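Protein MJ1225 (Methanocaldococcus jannaschii, PDB 3KH5) binds AMP and ADP through its CBS domains and is a putative archaeal homologue of the gamma subunit of AMP-activated protein kinase. Local coordinates at residues V233-I245 against L257-I270. Numbering follows the deposited sequence.
With AMP (adenosine monophosphate), chain C; ADP (adenosine-5'-diphosphate), chain E.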
# COMPACT_ATOMS: atom_id res chain seq x y z
N VAL A 233 15.07 -2.38 10.06
CA VAL A 233 14.30 -1.34 9.41
C VAL A 233 15.23 -0.24 8.90
O VAL A 233 16.19 0.12 9.58
CB VAL A 233 13.27 -0.73 10.38
CG1 VAL A 233 12.24 0.10 9.62
CG2 VAL A 233 12.57 -1.81 11.17
N ILE A 234 14.95 0.26 7.70
CA ILE A 234 15.60 1.46 7.20
C ILE A 234 14.87 2.65 7.81
O ILE A 234 13.66 2.83 7.62
CB ILE A 234 15.56 1.52 5.66
CG1 ILE A 234 16.34 0.34 5.06
CG2 ILE A 234 16.13 2.85 5.15
CD1 ILE A 234 15.99 0.02 3.63
N THR A 235 15.62 3.46 8.57
CA THR A 235 15.06 4.55 9.37
C THR A 235 15.60 5.90 8.91
O THR A 235 16.61 5.97 8.21
CB THR A 235 15.39 4.37 10.87
OG1 THR A 235 16.81 4.42 11.06
CG2 THR A 235 14.87 3.04 11.38
N ALA A 236 14.92 6.98 9.30
CA ALA A 236 15.46 8.32 9.16
C ALA A 236 15.71 8.90 10.55
O ALA A 236 15.33 8.28 11.55
CB ALA A 236 14.50 9.20 8.37
N LYS A 237 16.37 10.05 10.63
CA LYS A 237 16.51 10.75 11.90
C LYS A 237 16.43 12.25 11.66
O LYS A 237 16.74 12.72 10.56
CB LYS A 237 17.81 10.35 12.64
CG LYS A 237 19.11 10.57 11.86
CD LYS A 237 20.36 10.49 12.75
CE LYS A 237 20.89 9.06 12.92
NZ LYS A 237 20.35 8.39 14.16
N GLU A 238 16.00 12.99 12.68
CA GLU A 238 15.93 14.44 12.59
C GLU A 238 17.28 14.99 12.15
O GLU A 238 18.33 14.52 12.61
CB GLU A 238 15.50 15.05 13.92
CG GLU A 238 14.00 14.95 14.18
CD GLU A 238 13.57 15.57 15.50
OE1 GLU A 238 13.98 15.07 16.56
OE2 GLU A 238 12.80 16.55 15.46
N GLY A 239 17.25 15.95 11.23
CA GLY A 239 18.47 16.50 10.67
C GLY A 239 18.83 15.97 9.29
O GLY A 239 19.60 16.61 8.57
N ASP A 240 18.28 14.80 8.92
CA ASP A 240 18.55 14.21 7.60
C ASP A 240 18.03 15.09 6.48
O ASP A 240 17.01 15.77 6.63
CB ASP A 240 17.90 12.83 7.46
CG ASP A 240 18.53 11.78 8.34
OD1 ASP A 240 19.64 12.01 8.87
OD2 ASP A 240 17.92 10.70 8.49
N LYS A 241 18.72 15.06 5.34
CA LYS A 241 18.31 15.85 4.18
C LYS A 241 17.12 15.20 3.49
O LYS A 241 17.07 13.97 3.35
CB LYS A 241 19.47 16.04 3.19
CG LYS A 241 20.68 16.81 3.75
CD LYS A 241 20.28 18.08 4.50
CE LYS A 241 21.45 19.07 4.66
NZ LYS A 241 22.77 18.32 5.04
N LEU A 242 16.16 16.02 3.06
CA LEU A 242 14.96 15.53 2.40
C LEU A 242 15.32 14.78 1.13
O LEU A 242 14.73 13.74 0.83
CB LEU A 242 13.99 16.67 2.08
CG LEU A 242 12.70 16.26 1.35
CD1 LEU A 242 11.84 15.33 2.20
CD2 LEU A 242 11.90 17.49 0.93
N LYS A 243 16.29 15.32 0.39
CA LYS A 243 16.72 14.71 -0.86
C LYS A 243 17.34 13.33 -0.65
O LYS A 243 17.10 12.43 -1.45
CB LYS A 243 17.66 15.63 -1.66
CG LYS A 243 18.07 15.05 -3.02
CD LYS A 243 18.68 16.11 -3.94
CE LYS A 243 19.55 15.43 -5.02
NZ LYS A 243 20.19 16.43 -5.92
N LYS A 244 18.13 13.17 0.40
CA LYS A 244 18.71 11.86 0.72
C LYS A 244 17.60 10.84 1.00
O LYS A 244 17.60 9.75 0.43
CB LYS A 244 19.68 11.95 1.91
CG LYS A 244 19.96 10.61 2.60
CD LYS A 244 20.87 10.80 3.82
CE LYS A 244 20.76 9.61 4.77
NZ LYS A 244 21.39 8.38 4.22
N ILE A 245 16.66 11.22 1.86
CA ILE A 245 15.53 10.36 2.21
C ILE A 245 14.68 10.02 0.98
O ILE A 245 14.42 8.83 0.73
CB ILE A 245 14.69 10.95 3.38
CG1 ILE A 245 15.52 11.02 4.67
CG2 ILE A 245 13.40 10.16 3.59
CD1 ILE A 245 16.27 9.73 5.03
N LEU A 257 9.76 5.53 6.07
CA LEU A 257 10.83 5.30 7.04
C LEU A 257 10.40 5.80 8.42
O LEU A 257 9.98 6.95 8.56
CB LEU A 257 12.14 5.99 6.61
CG LEU A 257 12.94 5.53 5.39
CD1 LEU A 257 12.18 5.71 4.09
CD2 LEU A 257 14.27 6.28 5.32
N PRO A 258 10.47 4.93 9.45
CA PRO A 258 10.31 5.37 10.83
C PRO A 258 11.44 6.33 11.17
O PRO A 258 12.58 6.11 10.75
CB PRO A 258 10.46 4.06 11.63
CG PRO A 258 10.07 2.99 10.67
CD PRO A 258 10.60 3.46 9.35
N VAL A 259 11.13 7.41 11.89
CA VAL A 259 12.14 8.37 12.33
C VAL A 259 12.51 8.02 13.77
O VAL A 259 11.64 7.95 14.65
CB VAL A 259 11.65 9.84 12.21
CG1 VAL A 259 12.78 10.82 12.46
CG2 VAL A 259 11.03 10.08 10.84
N VAL A 260 13.80 7.78 13.99
CA VAL A 260 14.26 7.32 15.30
C VAL A 260 15.40 8.13 15.91
O VAL A 260 16.12 8.87 15.22
CB VAL A 260 14.68 5.81 15.30
CG1 VAL A 260 13.52 4.91 14.89
CG2 VAL A 260 15.90 5.58 14.40
N ASP A 261 15.53 7.94 17.22
CA ASP A 261 16.64 8.37 18.04
C ASP A 261 17.86 7.53 17.74
O ASP A 261 17.77 6.51 17.05
CB ASP A 261 16.30 8.10 19.51
CG ASP A 261 15.76 9.30 20.24
OD1 ASP A 261 15.68 9.25 21.48
OD2 ASP A 261 15.41 10.30 19.57
N GLU A 262 19.01 7.94 18.29
CA GLU A 262 20.16 7.06 18.30
C GLU A 262 19.88 5.89 19.26
O GLU A 262 20.48 4.82 19.12
CB GLU A 262 21.43 7.82 18.72
CG GLU A 262 22.74 7.17 18.25
CD GLU A 262 23.32 7.83 17.00
OE1 GLU A 262 22.55 8.21 16.08
OE2 GLU A 262 24.56 7.97 16.93
N ASN A 263 18.96 6.09 20.20
CA ASN A 263 18.52 5.00 21.08
C ASN A 263 17.31 4.24 20.55
O ASN A 263 16.79 3.33 21.21
CB ASN A 263 18.28 5.50 22.51
CG ASN A 263 19.54 5.49 23.34
OD1 ASN A 263 20.44 6.30 23.12
ND2 ASN A 263 19.61 4.58 24.30
N LEU A 264 16.88 4.62 19.35
CA LEU A 264 15.81 3.93 18.62
C LEU A 264 14.43 4.22 19.16
O LEU A 264 13.48 3.46 18.90
CB LEU A 264 16.07 2.42 18.54
CG LEU A 264 17.37 2.03 17.83
CD1 LEU A 264 17.55 0.52 17.81
CD2 LEU A 264 17.42 2.59 16.40
N ARG A 265 14.30 5.29 19.92
CA ARG A 265 12.98 5.80 20.28
C ARG A 265 12.39 6.46 19.05
O ARG A 265 13.10 7.10 18.28
CB ARG A 265 13.07 6.78 21.44
CG ARG A 265 12.76 6.11 22.76
CD ARG A 265 13.68 6.59 23.88
NE ARG A 265 13.02 7.47 24.85
CZ ARG A 265 12.01 7.11 25.64
NH1 ARG A 265 11.48 5.89 25.58
NH2 ARG A 265 11.51 8.00 26.49
N ILE A 266 11.08 6.30 18.88
CA ILE A 266 10.39 6.79 17.69
C ILE A 266 10.06 8.27 17.83
O ILE A 266 9.39 8.68 18.78
CB ILE A 266 9.05 6.04 17.46
CG1 ILE A 266 9.23 4.54 17.71
CG2 ILE A 266 8.49 6.33 16.06
CD1 ILE A 266 10.22 3.88 16.78
N LYS A 267 10.52 9.06 16.86
CA LYS A 267 10.22 10.49 16.83
C LYS A 267 9.13 10.84 15.82
O LYS A 267 8.62 11.96 15.81
CB LYS A 267 11.48 11.29 16.51
CG LYS A 267 12.72 10.94 17.35
CD LYS A 267 12.48 11.06 18.87
CE LYS A 267 12.03 12.46 19.30
NZ LYS A 267 12.89 13.56 18.73
N GLY A 268 8.79 9.88 14.97
CA GLY A 268 7.85 10.13 13.89
C GLY A 268 7.98 9.11 12.78
O GLY A 268 8.58 8.04 12.96
N ILE A 269 7.40 9.43 11.63
CA ILE A 269 7.48 8.60 10.44
C ILE A 269 7.41 9.58 9.29
O ILE A 269 6.81 10.65 9.41
CB ILE A 269 6.32 7.54 10.41
CG1 ILE A 269 6.51 6.54 9.25
CG2 ILE A 269 4.94 8.21 10.39
CD1 ILE A 269 5.59 5.31 9.32
N ILE A 270 8.07 9.25 8.18
CA ILE A 270 8.00 10.08 6.99
C ILE A 270 7.74 9.18 5.79
O ILE A 270 8.32 8.10 5.67
CB ILE A 270 9.28 10.95 6.81
CG1 ILE A 270 9.18 11.82 5.56
CG2 ILE A 270 10.55 10.08 6.84
CD1 ILE A 270 10.08 13.05 5.58
P AMP C . 5.81 -2.09 0.96
O1P AMP C . 5.63 -2.28 -0.50
O2P AMP C . 4.40 -2.18 1.73
O3P AMP C . 6.39 -0.62 1.32
O5' AMP C . 6.77 -3.17 1.65
C5' AMP C . 7.51 -4.18 0.91
C4' AMP C . 8.53 -4.85 1.83
O4' AMP C . 9.42 -3.78 2.26
C3' AMP C . 7.77 -5.36 3.07
O3' AMP C . 8.30 -6.64 3.50
C2' AMP C . 8.07 -4.30 4.12
O2' AMP C . 8.12 -4.89 5.43
C1' AMP C . 9.46 -3.79 3.70
N9 AMP C . 9.73 -2.41 4.17
C8 AMP C . 8.94 -1.34 4.02
N7 AMP C . 9.52 -0.27 4.57
C5 AMP C . 10.68 -0.67 5.08
C6 AMP C . 11.70 -0.01 5.76
N6 AMP C . 11.60 1.29 6.02
N1 AMP C . 12.78 -0.72 6.15
C2 AMP C . 12.88 -2.02 5.89
N3 AMP C . 11.93 -2.67 5.24
C4 AMP C . 10.82 -2.02 4.83
PB ADP E . 1.37 4.65 4.12
O1B ADP E . 2.34 4.35 3.03
O2B ADP E . 1.78 3.91 5.54
O3B ADP E . -0.14 4.17 3.80
PA ADP E . 0.72 7.39 3.54
O1A ADP E . 1.62 7.98 2.52
O2A ADP E . -0.68 6.85 2.95
O3A ADP E . 1.38 6.22 4.43
O5' ADP E . 0.45 8.42 4.73
C5' ADP E . -0.33 9.62 4.60
C4' ADP E . 0.02 10.49 5.84
O4' ADP E . -0.16 9.66 7.03
C3' ADP E . 1.49 10.96 5.84
O3' ADP E . 1.57 12.26 6.42
C2' ADP E . 2.20 9.93 6.72
O2' ADP E . 3.34 10.49 7.38
C1' ADP E . 1.11 9.54 7.73
N9 ADP E . 1.33 8.14 8.24
C8 ADP E . 1.67 7.06 7.52
N7 ADP E . 1.79 6.00 8.33
C5 ADP E . 1.52 6.39 9.56
C6 ADP E . 1.47 5.74 10.79
N6 ADP E . 1.75 4.44 10.89
N1 ADP E . 1.15 6.46 11.88
C2 ADP E . 0.88 7.76 11.80
N3 ADP E . 0.91 8.40 10.64
C4 ADP E . 1.22 7.75 9.51
O HOH W 1 15.93 11.80 15.23
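V233 rests CG1 on the ring of P258, 3.7 Å from CD, and so begins a worked example of how a CBS domain sets a short extended segment beside a strand. I234 turns its backbone to the ligand: its N donates to N1 of the AMP adenine (2.8 Å) and its O accepts from N6 (3.0 Å), while CG2 lies against CD2 of L257. T235 crosses V260 at about a right angle, CB and OG1 on CG2. At A236 the backbones join in a single parallel bridge: its N meets P258 O at 2.9 Å, and its O receives V260 N, also at 2.9 Å, in a nearly straight bond (165°).

K237 bends at chi3 (87°) and chi4, bringing NZ to E262 OE1, 2.9 Å away and nearly along the C–O axis. With only a methyl group in place of this chain, as in alanine, E262 is likely to lose its salt-bridge partner and its carboxylate to turn more freely. E238, extended beyond CG, places OE1 2.9 Å from K267 NZ, and a water links its N to V260 O. D240, last residue of the type II turn, accepts K237 N at OD2 from above the carboxylate plane. The loop then enters helix 242-252, whose first turn packs on the hairpin: I245 CD1 lies 4.0 Å from L257 CD2, and L242 meets I270.

The chemistry divides accordingly: the backbone of I234 bonds to the adenine at one end, aliphatic groups pack behind the bridge, and two salt bridges tie the turn to the hairpin's loop and its bulge at K267.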